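Long-range contacts in beta-phosphoglucomutase (Bacteroides vulgatus, PDB 3DV9), which probably interconverts beta-glucose 1-phosphate and glucose 6-phosphate as a magnesium-dependent phosphomutase of the haloacid dehalogenase superfamily: residues 111-116 with 228-233; 23-28 with 183-188; 32-37 with 140-145; 124-129 with 152-157. All coordinates share one frame; numbering follows the deposited sequence. Where two conformers were deposited one is given.

Interaction 1 of 4, residues 111-116 with 228-233; sequences PGALEV and HSMPDF
The ring of Phe233 meets both methyls of Val116 at CE2: Val116 CG2 approaches obliquely, 3.9 Å from Phe233 CE2, and Val116 CG1 lies 4.0 Å from the same atom. The two side chains cross at about a right angle, and Ile206 of the neighbouring strand and Leu240 of the same helix also pack against the Phe233 side chain. Two puckered prolines touch as well, Pro111 CB resting 4.0 Å from Pro231 CG. Between these contacts reaches selenomethionine Met230, its chain bent at both chi2 and chi3 (-60° and -79°). The second bend brings CE back to Ala113, 4.1 Å from its CA, and close to Val116 CG1. The carbonyl of Pro111 faces the start of the opposing helix, with its O 3.2 Å from Met230 CB. Gly112 makes this closeness possible: its CA is 4.4 Å from Pro231 CA, and a side chain at this position would run into Met230 O, besides being disfavoured by the positive phi of 90°. Both segments begin a helix. Gly112 is the N-cap of one and Ser229 of the other, where OG accepts a capping bond from Asp232 N at 3.0 Å. Two helix N-termini thus pack through apolar side chains and the Pro111 carbonyl, without a hydrogen bond between them, an arrangement fitting neighbouring helices 113-122 and 230-244 on one face of the Rossmann-like core sheet of a haloacid dehalogenase domain.

Interaction 2 of 4, residues 23-28 with 183-188; sequences LKAVLF and NEALVI
Phe28 and Ile188 lie side by side and point the same way from adjacent strands, so that Ile188 CG1 sits over one face of the ring, 4.2 Å from the Phe28 centroid and 20° off its normal. This CH-pi contact depends on CG1 standing anti to the carbonyl carbon of Ile188 (chi1 -47°). The same CG1 also meets Val26, 3.6 Å from Val26 CG1, where the two side chains cross obliquely. Phe233 and Trp237 of helix 230-244 close over this face of the sheet. Ala25, Leu27, Ala185 and Val187 point to the other face, where Leu27, Ala185 and Val187 meet helix 169-178 and Ala25 meets Phe180. The strands are central neighbours in the parallel sheet of the Rossmann-like haloacid dehalogenase core, and strand 25-29 ends at the magnesium ligand Asp29. Leu27 grips the partner strand on both sides of Val187: its N donates to Leu186 O at 2.8 Å and its O accepts from Ile188 N at 2.9 Å. At the entry to the strands Glu184 O takes two donors, Lys24 N at 2.8 Å and Ala25 N at 3.0 Å. The side chains of Lys24 and Glu184 run alongside each other, but in the Lys24 conformer described here NZ stays 4.6 Å from Glu184 OE2, while Glu184 OE1 accepts from Lys181 N. An alanine in place of Glu184 would probably leave the Lys181 amide without this acceptor and the aliphatic chain of Lys24 without a neighbour along CD and CE.

Interaction 3 of 4, residues 32-37 with 140-145; sequences GVLFDS and DRLNHN
The loop that completes the DxDx(T/V)-type signature of haloacid dehalogenases with Val33, and whose aspartates Asp29 and Asp31 just before it bind magnesium here, packs onto helix 139-145 through Phe35. The Phe35 ring meets three side chains of the helix, Arg141, Leu142 and Asn145. In the conformer described, one of two deposited, Arg141 NH2 lies 3.5 Å above one face of the Phe35 ring and toward its rim, the guanidinium being turned only 21° from the ring plane. A bend at chi2 (100°) turns CD of Arg141 off an extended course, and NH1 is held by Ala107 O. Asn145 comes to the ring edge instead, with CG 3.6 Å from Phe35 CE1 and the amide nearly perpendicular to the ring. That amide is fixed in turn: ND2 gives Arg141 O a nearly straight bond of 2.8 Å, while OD1 accepts from Arg109 NH2. Leu142 adds the apolar part, its CD2 standing 3.9 Å from Phe35 CE2 and 4.1 Å from Leu34 CD1. An alanine at Asn145 would probably open a gap beside the ring edge, leaving Arg141 O without its side-chain donor and Arg109 without its acceptor. Phe146 also meets the Phe35 ring edge to face. The chemistry implies a join in which an aromatic ring rests against polar groups whose hydrogen bonds are made to other partners, so a buried surface forms without direct bonds between loop and helix.

Interaction 4 of 4, residues 124-129 with 152-157; sequences GLTPMV and ANLMVT
Val129 O receives Val156 N at 2.8 Å, with an N-H...O angle of 156°, and Met155 CA makes a CA-H...O contact to the same oxygen at 3.4 Å. In a regular parallel ladder the matching bond would run from Val129 N to Leu154 O, but these two atoms stand 3.6 Å apart and do not bond; Val129 N is buried without a polar partner. A water lies 2.6 Å from Leu154 O and within bonding distance of Pro127 O, and can bridge the strands where they begin to part, though it has more acceptors in reach than protons. The pairing belongs to the edge of the Rossmann-like parallel sheet: strand 126-130 leads through helix 139-145 to the short outermost strand 155-156, a beta-alpha-beta crossover. Side chains fill in around the parted backbones. Selenomethionine Met128 folds back at chi3 (62°), which sets CE 3.5 Å from Leu154 O and 4.0 Å from Leu154 CB. Farther out, Thr126 and Leu154 cross at about a right angle, Thr126 CG2 touching Leu154 CD1 at 3.7 Å; this methyl faces the leucine because it stands anti to the backbone N of Thr126. Val129 and Met155 share the face of the sheet that meets helix 139-145, with Val129 CB 4.0 Å from Met155 CG in the conformer described, and Leu142 of that helix packs on Met155. Helix 169-178 lies against Met128 and Val156, its Ala174 touching both side chains.

In the fold
Interactions 2 and 4 belong to one parallel sheet, joined where strands 25-29 and 126-130 pair, yet they differ with position: the central pair carries a continuous ladder, whereas the edge pair keeps a single direct bond and a water between the strands. Interaction 1 packs the starts of two helices together and interaction 3 seats a loop on a helix, both through side-chain packing, largely apolar in 1 and partly polar in 3. Interaction 1 is the only one with exposed residues touching; the other three are buried. Phe28 links the sets, touching Met230 and Phe233 of interaction 1 and Val33 and Leu34 of interaction 3, while Leu142 joins interaction 3 to Val129 and Met155 of interaction 4.

Interaction 1 of 4, residues 111-116 with 228-233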
loop_
_atom_site.group_PDB
_atom_site.type_symbol
_atom_site.label_atom_id
_atom_site.label_comp_id
_atom_site.label_asym_id
_atom_site.label_seq_id
_atom_site.Cartn_x
_atom_site.Cartn_y
_atom_site.Cartn_z
ATOM N N PRO A 111 -14.474 -1.015 -4.825
ATOM C CA PRO A 111 -15.075 -0.567 -6.069
ATOM C C PRO A 111 -14.056 0.276 -6.855
ATOM O O PRO A 111 -13.285 1.065 -6.272
ATOM C CB PRO A 111 -16.232 0.321 -5.600
ATOM C CG PRO A 111 -16.667 -0.348 -4.305
ATOM C CD PRO A 111 -15.289 -0.583 -3.673
ATOM N N GLY A 112 -14.038 0.064 -8.165
ATOM C CA GLY A 112 -13.094 0.718 -9.053
ATOM C C GLY A 112 -11.804 -0.055 -9.241
ATOM O O GLY A 112 -11.153 0.132 -10.255
ATOM N N ALA A 113 -11.458 -0.966 -8.325
ATOM C CA ALA A 113 -10.127 -1.635 -8.427
ATOM C C ALA A 113 -10.056 -2.594 -9.638
ATOM O O ALA A 113 -9.123 -2.561 -10.423
ATOM C CB ALA A 113 -9.821 -2.399 -7.116
ATOM N N LEU A 114 -11.047 -3.475 -9.771
ATOM C CA LEU A 114 -11.005 -4.420 -10.906
ATOM C C LEU A 114 -11.062 -3.657 -12.232
ATOM O O LEU A 114 -10.319 -3.998 -13.167
ATOM C CB LEU A 114 -12.154 -5.426 -10.775
ATOM C CG LEU A 114 -12.319 -6.344 -11.989
ATOM C CD1 LEU A 114 -11.092 -7.154 -12.232
ATOM C CD2 LEU A 114 -13.502 -7.271 -11.701
ATOM N N GLU A 115 -11.904 -2.628 -12.310
ATOM C CA GLU A 115 -12.001 -1.851 -13.528
ATOM C C GLU A 115 -10.677 -1.173 -13.899
ATOM O O GLU A 115 -10.237 -1.216 -15.059
ATOM C CB GLU A 115 -13.097 -0.824 -13.445
ATOM C CG GLU A 115 -13.240 -0.059 -14.778
ATOM C CD GLU A 115 -14.456 0.860 -14.774
ATOM O OE1 GLU A 115 -15.310 0.741 -13.862
ATOM O OE2 GLU A 115 -14.567 1.694 -15.682
ATOM N N VAL A 116 -10.043 -0.491 -12.954
ATOM C CA VAL A 116 -8.771 0.160 -13.278
ATOM C C VAL A 116 -7.645 -0.831 -13.642
ATOM O O VAL A 116 -6.873 -0.557 -14.561
ATOM C CB VAL A 116 -8.343 1.222 -12.220
ATOM C CG1 VAL A 116 -7.687 0.553 -10.965
ATOM C CG2 VAL A 116 -7.448 2.268 -12.867
ATOM N N HIS A 228 -9.747 10.779 -3.942
ATOM C CA HIS A 228 -10.607 10.657 -2.764
ATOM C C HIS A 228 -11.165 9.238 -2.560
ATOM O O HIS A 228 -11.781 8.959 -1.535
ATOM C CB HIS A 228 -11.708 11.715 -2.877
ATOM C CG HIS A 228 -11.151 13.112 -2.842
ATOM N ND1 HIS A 228 -10.475 13.618 -1.753
ATOM C CD2 HIS A 228 -11.077 14.065 -3.803
ATOM C CE1 HIS A 228 -10.069 14.850 -2.017
ATOM N NE2 HIS A 228 -10.425 15.149 -3.254
ATOM N N SER A 229 -11.007 8.372 -3.570
ATOM C CA SER A 229 -11.570 7.013 -3.526
ATOM C C SER A 229 -10.994 6.215 -4.697
ATOM O O SER A 229 -10.514 6.805 -5.685
ATOM C CB SER A 229 -13.111 7.047 -3.695
ATOM O OG SER A 229 -13.477 7.461 -5.008
HETATM N N MSE A 230 -11.163 4.905 -4.655
HETATM C CA MSE A 230 -10.703 4.093 -5.795
HETATM C C MSE A 230 -11.581 4.356 -7.039
HETATM O O MSE A 230 -11.085 4.376 -8.155
HETATM C CB MSE A 230 -10.589 2.606 -5.439
HETATM C CG MSE A 230 -9.360 2.242 -4.646
HETATM SE SE MSE A 230 -7.701 2.634 -5.558
HETATM C CE MSE A 230 -7.587 1.152 -6.766
ATOM N N PRO A 231 -12.913 4.528 -6.865
ATOM C CA PRO A 231 -13.630 4.964 -8.081
ATOM C C PRO A 231 -13.120 6.281 -8.715
ATOM O O PRO A 231 -13.088 6.404 -9.947
ATOM C CB PRO A 231 -15.075 5.131 -7.561
ATOM C CG PRO A 231 -15.174 4.042 -6.448
ATOM C CD PRO A 231 -13.837 4.201 -5.746
ATOM N N ASP A 232 -12.703 7.233 -7.884
ATOM C CA ASP A 232 -12.118 8.518 -8.319
ATOM C C ASP A 232 -10.848 8.235 -9.138
ATOM O O ASP A 232 -10.656 8.750 -10.252
ATOM C CB ASP A 232 -11.852 9.409 -7.067
ATOM C CG ASP A 232 -11.527 10.885 -7.401
ATOM O OD1 ASP A 232 -11.953 11.348 -8.483
ATOM O OD2 ASP A 232 -10.870 11.614 -6.568
ATOM N N PHE A 233 -9.992 7.387 -8.576
ATOM C CA PHE A 233 -8.738 7.004 -9.247
ATOM C C PHE A 233 -9.042 6.340 -10.615
ATOM O O PHE A 233 -8.515 6.744 -11.653
ATOM C CB PHE A 233 -7.917 6.094 -8.336
ATOM C CG PHE A 233 -6.694 5.556 -8.990
ATOM C CD1 PHE A 233 -5.735 6.415 -9.506
ATOM C CD2 PHE A 233 -6.560 4.180 -9.180
ATOM C CE1 PHE A 233 -4.574 5.912 -10.148
ATOM C CE2 PHE A 233 -5.409 3.649 -9.812
ATOM C CZ PHE A 233 -4.428 4.525 -10.327
#

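Interaction 2 of 4, residues 23-28 with 183-188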
loop_
_atom_site.group_PDB
_atom_site.type_symbol
_atom_site.label_atom_id
_atom_site.label_comp_id
_atom_site.label_asym_id
_atom_site.label_seq_id
_atom_site.Cartn_x
_atom_site.Cartn_y
_atom_site.Cartn_z
ATOM N N LEU A 23 5.920 5.132 -18.586
ATOM C CA LEU A 23 5.130 4.247 -17.765
ATOM C C LEU A 23 5.121 2.797 -18.263
ATOM O O LEU A 23 4.733 2.532 -19.419
ATOM C CB LEU A 23 3.704 4.776 -17.650
ATOM C CG LEU A 23 2.818 3.994 -16.673
ATOM C CD1 LEU A 23 3.362 4.021 -15.269
ATOM C CD2 LEU A 23 1.398 4.572 -16.634
ATOM N N LYS A 24 5.558 1.872 -17.393
ATOM C CA LYS A 24 5.544 0.449 -17.718
ATOM C C LYS A 24 4.824 -0.381 -16.665
ATOM O O LYS A 24 4.389 -1.492 -16.942
ATOM C CB LYS A 24 6.975 -0.069 -17.897
ATOM C CG LYS A 24 7.752 0.720 -18.929
ATOM C CD LYS A 24 9.045 0.031 -19.295
ATOM C CE LYS A 24 9.885 0.916 -20.236
ATOM N NZ LYS A 24 9.405 0.933 -21.649
ATOM N N ALA A 25 4.763 0.137 -15.449
ATOM C CA ALA A 25 4.282 -0.667 -14.327
ATOM C C ALA A 25 3.469 0.184 -13.355
ATOM O O ALA A 25 3.734 1.378 -13.172
ATOM C CB ALA A 25 5.517 -1.289 -13.561
ATOM N N VAL A 26 2.520 -0.461 -12.683
ATOM C CA VAL A 26 1.712 0.208 -11.647
ATOM C C VAL A 26 1.711 -0.720 -10.437
ATOM O O VAL A 26 1.239 -1.862 -10.507
ATOM C CB VAL A 26 0.253 0.568 -12.099
ATOM C CG1 VAL A 26 -0.461 1.441 -11.000
ATOM C CG2 VAL A 26 0.243 1.319 -13.445
ATOM N N LEU A 27 2.293 -0.214 -9.346
ATOM C CA LEU A 27 2.547 -0.975 -8.126
ATOM C C LEU A 27 1.460 -0.665 -7.140
ATOM O O LEU A 27 1.395 0.447 -6.613
ATOM C CB LEU A 27 3.911 -0.569 -7.510
ATOM C CG LEU A 27 5.141 -1.195 -8.156
ATOM C CD1 LEU A 27 5.027 -1.555 -9.607
ATOM C CD2 LEU A 27 6.441 -0.401 -7.808
ATOM N N PHE A 28 0.580 -1.637 -6.897
ATOM C CA PHE A 28 -0.571 -1.437 -5.994
ATOM C C PHE A 28 -0.341 -1.964 -4.608
ATOM O O PHE A 28 -0.057 -3.167 -4.396
ATOM C CB PHE A 28 -1.796 -2.159 -6.534
ATOM C CG PHE A 28 -2.397 -1.518 -7.726
ATOM C CD1 PHE A 28 -3.485 -0.647 -7.561
ATOM C CD2 PHE A 28 -1.907 -1.775 -9.004
ATOM C CE1 PHE A 28 -4.089 -0.024 -8.670
ATOM C CE2 PHE A 28 -2.491 -1.147 -10.137
ATOM C CZ PHE A 28 -3.590 -0.295 -9.967
ATOM N N ASN A 183 11.337 5.812 -12.611
ATOM C CA ASN A 183 10.522 6.661 -13.499
ATOM C C ASN A 183 9.675 5.862 -14.527
ATOM O O ASN A 183 9.131 6.438 -15.467
ATOM C CB ASN A 183 11.396 7.681 -14.230
ATOM C CG ASN A 183 12.302 7.031 -15.238
ATOM O OD1 ASN A 183 12.974 6.040 -14.928
ATOM N ND2 ASN A 183 12.349 7.601 -16.457
ATOM N N GLU A 184 9.586 4.551 -14.350
ATOM C CA GLU A 184 8.749 3.676 -15.195
ATOM C C GLU A 184 7.543 3.128 -14.434
ATOM O O GLU A 184 6.828 2.259 -14.930
ATOM C CB GLU A 184 9.578 2.510 -15.776
ATOM C CG GLU A 184 10.665 2.967 -16.756
ATOM C CD GLU A 184 11.622 1.846 -17.193
ATOM O OE1 GLU A 184 11.727 0.805 -16.497
ATOM O OE2 GLU A 184 12.283 2.039 -18.234
ATOM N N ALA A 185 7.385 3.565 -13.185
ATOM C CA ALA A 185 6.334 3.034 -12.320
ATOM C C ALA A 185 5.527 4.128 -11.595
ATOM O O ALA A 185 5.953 5.293 -11.514
ATOM C CB ALA A 185 6.932 2.039 -11.306
ATOM N N LEU A 186 4.328 3.728 -11.134
ATOM C CA LEU A 186 3.515 4.514 -10.194
ATOM C C LEU A 186 3.296 3.650 -8.940
ATOM O O LEU A 186 3.178 2.436 -9.037
ATOM C CB LEU A 186 2.124 4.801 -10.793
ATOM C CG LEU A 186 1.845 5.913 -11.803
ATOM C CD1 LEU A 186 2.850 5.970 -12.884
ATOM C CD2 LEU A 186 0.419 5.793 -12.349
ATOM N N VAL A 187 3.231 4.282 -7.774
ATOM C CA VAL A 187 2.826 3.590 -6.552
ATOM C C VAL A 187 1.406 4.067 -6.226
ATOM O O VAL A 187 1.131 5.259 -6.256
ATOM C CB VAL A 187 3.780 3.901 -5.374
ATOM C CG1 VAL A 187 3.158 3.469 -4.017
ATOM C CG2 VAL A 187 5.155 3.232 -5.601
ATOM N N ILE A 188 0.527 3.118 -5.962
ATOM C CA ILE A 188 -0.875 3.446 -5.544
ATOM C C ILE A 188 -1.027 3.014 -4.090
ATOM O O ILE A 188 -1.063 1.818 -3.782
ATOM C CB ILE A 188 -1.909 2.736 -6.435
ATOM C CG1 ILE A 188 -1.574 2.886 -7.931
ATOM C CG2 ILE A 188 -3.334 3.258 -6.098
ATOM C CD1 ILE A 188 -1.492 4.371 -8.373
#

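Interaction 3 of 4, residues 32-37 with 140-145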
loop_
_atom_site.group_PDB
_atom_site.type_symbol
_atom_site.label_atom_id
_atom_site.label_comp_id
_atom_site.label_asym_id
_atom_site.label_seq_id
_atom_site.Cartn_x
_atom_site.Cartn_y
_atom_site.Cartn_z
ATOM N N GLY A 32 -6.857 -1.900 1.665
ATOM C CA GLY A 32 -7.354 -0.546 1.516
ATOM C C GLY A 32 -7.187 0.044 0.125
ATOM O O GLY A 32 -7.471 1.228 -0.082
ATOM N N VAL A 33 -6.710 -0.769 -0.834
ATOM C CA VAL A 33 -6.580 -0.306 -2.237
ATOM C C VAL A 33 -7.253 -1.319 -3.154
ATOM O O VAL A 33 -8.178 -0.980 -3.914
ATOM C CB VAL A 33 -5.075 -0.100 -2.605
ATOM C CG1 VAL A 33 -4.900 0.096 -4.137
ATOM C CG2 VAL A 33 -4.490 1.096 -1.784
ATOM N N LEU A 34 -6.779 -2.569 -3.088
ATOM C CA LEU A 34 -7.422 -3.710 -3.786
ATOM C C LEU A 34 -8.622 -4.301 -3.049
ATOM O O LEU A 34 -9.656 -4.566 -3.671
ATOM C CB LEU A 34 -6.389 -4.788 -4.152
ATOM C CG LEU A 34 -5.225 -4.253 -5.005
ATOM C CD1 LEU A 34 -4.304 -5.453 -5.253
ATOM C CD2 LEU A 34 -5.710 -3.634 -6.344
ATOM N N PHE A 35 -8.462 -4.513 -1.739
ATOM C CA PHE A 35 -9.497 -5.087 -0.916
ATOM C C PHE A 35 -9.893 -4.111 0.177
ATOM O O PHE A 35 -9.020 -3.425 0.745
ATOM C CB PHE A 35 -9.008 -6.389 -0.249
ATOM C CG PHE A 35 -8.853 -7.555 -1.196
ATOM C CD1 PHE A 35 -9.952 -8.176 -1.759
ATOM C CD2 PHE A 35 -7.570 -8.058 -1.485
ATOM C CE1 PHE A 35 -9.818 -9.279 -2.597
ATOM C CE2 PHE A 35 -7.414 -9.189 -2.360
ATOM C CZ PHE A 35 -8.561 -9.789 -2.909
ATOM N N ASP A 36 -11.178 -4.093 0.538
ATOM C CA ASP A 36 -11.592 -3.246 1.640
ATOM C C ASP A 36 -11.409 -4.073 2.942
ATOM O O ASP A 36 -12.365 -4.506 3.584
ATOM C CB ASP A 36 -13.039 -2.784 1.438
ATOM C CG ASP A 36 -13.470 -1.774 2.495
ATOM O OD1 ASP A 36 -12.577 -1.227 3.196
ATOM O OD2 ASP A 36 -14.699 -1.555 2.610
ATOM N N SER A 37 -10.152 -4.344 3.278
ATOM C CA SER A 37 -9.788 -5.222 4.403
ATOM C C SER A 37 -9.413 -4.466 5.678
ATOM O O SER A 37 -9.253 -5.064 6.749
ATOM C CB SER A 37 -8.563 -6.033 3.984
ATOM O OG SER A 37 -7.548 -5.148 3.540
ATOM N N ASP A 140 -4.166 -16.999 -4.739
ATOM C CA ASP A 140 -5.481 -17.635 -4.979
ATOM C C ASP A 140 -6.639 -16.638 -4.747
ATOM O O ASP A 140 -7.567 -16.531 -5.589
ATOM C CB ASP A 140 -5.653 -18.874 -4.090
ATOM C CG ASP A 140 -4.744 -20.023 -4.493
ATOM O OD1 ASP A 140 -4.603 -20.976 -3.697
ATOM O OD2 ASP A 140 -4.172 -19.987 -5.603
ATOM N N ARG A 141 -6.574 -15.903 -3.626
ATOM C CA ARG A 141 -7.564 -14.849 -3.348
ATOM C C ARG A 141 -7.470 -13.695 -4.359
ATOM O O ARG A 141 -8.494 -13.186 -4.838
ATOM C CB ARG A 141 -7.425 -14.301 -1.930
ATOM C CG ARG A 141 -8.595 -13.405 -1.521
ATOM C CD ARG A 141 -9.657 -14.175 -0.616
ATOM N NE ARG A 141 -11.034 -13.629 -0.729
ATOM C CZ ARG A 141 -11.321 -12.327 -0.363
ATOM N NH1 ARG A 141 -12.606 -11.950 -0.519
ATOM N NH2 ARG A 141 -10.336 -11.392 0.154
ATOM N N LEU A 142 -6.251 -13.297 -4.687
ATOM C CA LEU A 142 -6.057 -12.299 -5.725
ATOM C C LEU A 142 -6.560 -12.788 -7.069
ATOM O O LEU A 142 -7.198 -12.023 -7.800
ATOM C CB LEU A 142 -4.582 -11.912 -5.817
ATOM C CG LEU A 142 -4.086 -10.955 -4.742
ATOM C CD1 LEU A 142 -2.576 -10.983 -4.712
ATOM C CD2 LEU A 142 -4.597 -9.531 -5.057
ATOM N N ASN A 143 -6.268 -14.051 -7.406
ATOM C CA ASN A 143 -6.704 -14.644 -8.682
ATOM C C ASN A 143 -8.215 -14.667 -8.815
ATOM O O ASN A 143 -8.750 -14.418 -9.894
ATOM C CB ASN A 143 -6.164 -16.069 -8.871
ATOM C CG ASN A 143 -6.564 -16.677 -10.230
ATOM O OD1 ASN A 143 -6.293 -16.096 -11.294
ATOM N ND2 ASN A 143 -7.207 -17.839 -10.193
ATOM N N HIS A 144 -8.911 -15.008 -7.731
ATOM C CA HIS A 144 -10.363 -15.130 -7.710
ATOM C C HIS A 144 -11.069 -13.766 -7.905
ATOM O O HIS A 144 -12.224 -13.692 -8.369
ATOM C CB HIS A 144 -10.713 -15.708 -6.332
ATOM C CG HIS A 144 -12.174 -15.815 -6.049
ATOM N ND1 HIS A 144 -13.025 -16.602 -6.796
ATOM C CD2 HIS A 144 -12.930 -15.265 -5.072
ATOM C CE1 HIS A 144 -14.248 -16.522 -6.299
ATOM N NE2 HIS A 144 -14.218 -15.716 -5.251
ATOM N N ASN A 145 -10.393 -12.699 -7.472
ATOM C CA ASN A 145 -10.988 -11.358 -7.457
ATOM C C ASN A 145 -10.511 -10.493 -8.607
ATOM O O ASN A 145 -11.205 -9.613 -9.048
ATOM C CB ASN A 145 -10.762 -10.664 -6.122
ATOM C CG ASN A 145 -11.609 -11.237 -5.059
ATOM O OD1 ASN A 145 -12.727 -10.771 -4.836
ATOM N ND2 ASN A 145 -11.115 -12.287 -4.408
#

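Interaction 4 of 4, residues 124-129 with 152-157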
loop_
_atom_site.group_PDB
_atom_site.type_symbol
_atom_site.label_atom_id
_atom_site.label_comp_id
_atom_site.label_asym_id
_atom_site.label_seq_id
_atom_site.Cartn_x
_atom_site.Cartn_y
_atom_site.Cartn_z
ATOM N N GLY A 124 -1.093 -2.784 -21.801
ATOM C CA GLY A 124 0.209 -3.411 -21.901
ATOM C C GLY A 124 1.110 -3.137 -20.726
ATOM O O GLY A 124 2.300 -3.453 -20.774
ATOM N N LEU A 125 0.554 -2.496 -19.694
ATOM C CA LEU A 125 1.278 -2.219 -18.450
ATOM C C LEU A 125 1.279 -3.417 -17.494
ATOM O O LEU A 125 0.399 -4.285 -17.548
ATOM C CB LEU A 125 0.696 -0.982 -17.743
ATOM C CG LEU A 125 0.647 0.324 -18.572
ATOM C CD1 LEU A 125 -0.174 1.408 -17.897
ATOM C CD2 LEU A 125 2.046 0.824 -18.829
ATOM N N THR A 126 2.272 -3.443 -16.596
ATOM C CA THR A 126 2.423 -4.538 -15.650
ATOM C C THR A 126 1.924 -4.179 -14.264
ATOM O O THR A 126 2.557 -3.378 -13.578
ATOM C CB THR A 126 3.903 -4.922 -15.546
ATOM O OG1 THR A 126 4.356 -5.308 -16.845
ATOM C CG2 THR A 126 4.105 -6.046 -14.487
ATOM N N PRO A 127 0.763 -4.738 -13.853
ATOM C CA PRO A 127 0.328 -4.457 -12.503
ATOM C C PRO A 127 1.145 -5.328 -11.528
ATOM O O PRO A 127 1.492 -6.467 -11.859
ATOM C CB PRO A 127 -1.155 -4.884 -12.518
ATOM C CG PRO A 127 -1.505 -5.174 -13.958
ATOM C CD PRO A 127 -0.211 -5.581 -14.576
HETATM N N MSE A 128 1.462 -4.783 -10.357
HETATM C CA MSE A 128 2.146 -5.563 -9.314
HETATM C C MSE A 128 1.431 -5.289 -8.004
HETATM O O MSE A 128 0.822 -4.224 -7.837
HETATM C CB MSE A 128 3.641 -5.180 -9.193
HETATM C CG MSE A 128 4.415 -5.260 -10.530
HETATM SE SE MSE A 128 6.334 -4.963 -10.245
HETATM C CE MSE A 128 6.678 -6.503 -9.092
ATOM N N VAL A 129 1.514 -6.245 -7.096
ATOM C CA VAL A 129 0.994 -6.059 -5.719
ATOM C C VAL A 129 2.162 -5.953 -4.769
ATOM O O VAL A 129 3.101 -6.745 -4.862
ATOM C CB VAL A 129 0.089 -7.218 -5.268
ATOM C CG1 VAL A 129 -0.444 -6.933 -3.851
ATOM C CG2 VAL A 129 -1.028 -7.385 -6.207
ATOM N N ALA A 152 2.789 -14.208 -9.752
ATOM C CA ALA A 152 3.620 -14.560 -8.569
ATOM C C ALA A 152 5.033 -14.023 -8.577
ATOM O O ALA A 152 5.606 -13.679 -7.527
ATOM C CB ALA A 152 3.682 -16.088 -8.414
ATOM N N ASN A 153 5.639 -14.009 -9.752
ATOM C CA ASN A 153 6.977 -13.468 -9.841
ATOM C C ASN A 153 6.939 -11.939 -9.724
ATOM O O ASN A 153 7.980 -11.302 -9.546
ATOM C CB ASN A 153 7.689 -13.970 -11.108
ATOM C CG ASN A 153 6.919 -13.660 -12.371
ATOM O OD1 ASN A 153 5.765 -14.125 -12.547
ATOM N ND2 ASN A 153 7.562 -12.896 -13.280
ATOM N N LEU A 154 5.726 -11.371 -9.757
ATOM C CA LEU A 154 5.538 -9.917 -9.784
ATOM C C LEU A 154 4.698 -9.404 -8.601
ATOM O O LEU A 154 3.809 -8.544 -8.737
ATOM C CB LEU A 154 4.943 -9.477 -11.123
ATOM C CG LEU A 154 5.750 -9.894 -12.360
ATOM C CD1 LEU A 154 5.001 -9.500 -13.614
ATOM C CD2 LEU A 154 7.148 -9.276 -12.327
HETATM N N MSE A 155 5.042 -9.942 -7.437
HETATM C CA MSE A 155 4.383 -9.588 -6.191
HETATM C C MSE A 155 5.402 -9.469 -5.082
HETATM O O MSE A 155 6.424 -10.149 -5.082
HETATM C CB MSE A 155 3.359 -10.640 -5.804
HETATM C CG MSE A 155 2.017 -10.471 -6.468
HETATM SE SE MSE A 155 0.982 -12.049 -6.108
HETATM C CE MSE A 155 1.254 -12.179 -4.173
ATOM N N VAL A 156 5.116 -8.596 -4.129
ATOM C CA VAL A 156 6.006 -8.398 -2.999
ATOM C C VAL A 156 5.124 -8.467 -1.757
ATOM O O VAL A 156 4.147 -7.720 -1.633
ATOM C CB VAL A 156 6.784 -7.049 -3.080
ATOM C CG1 VAL A 156 7.607 -6.806 -1.817
ATOM C CG2 VAL A 156 7.707 -6.990 -4.321
ATOM N N THR A 157 5.463 -9.399 -0.871
ATOM C CA THR A 157 4.704 -9.599 0.354
ATOM C C THR A 157 5.632 -9.572 1.567
ATOM O O THR A 157 6.872 -9.535 1.425
ATOM C CB THR A 157 3.927 -10.945 0.325
ATOM O OG1 THR A 157 4.847 -12.033 0.500
ATOM C CG2 THR A 157 3.149 -11.133 -0.983
HETATM O O HOH W 1 1.791 -9.062 -10.363
#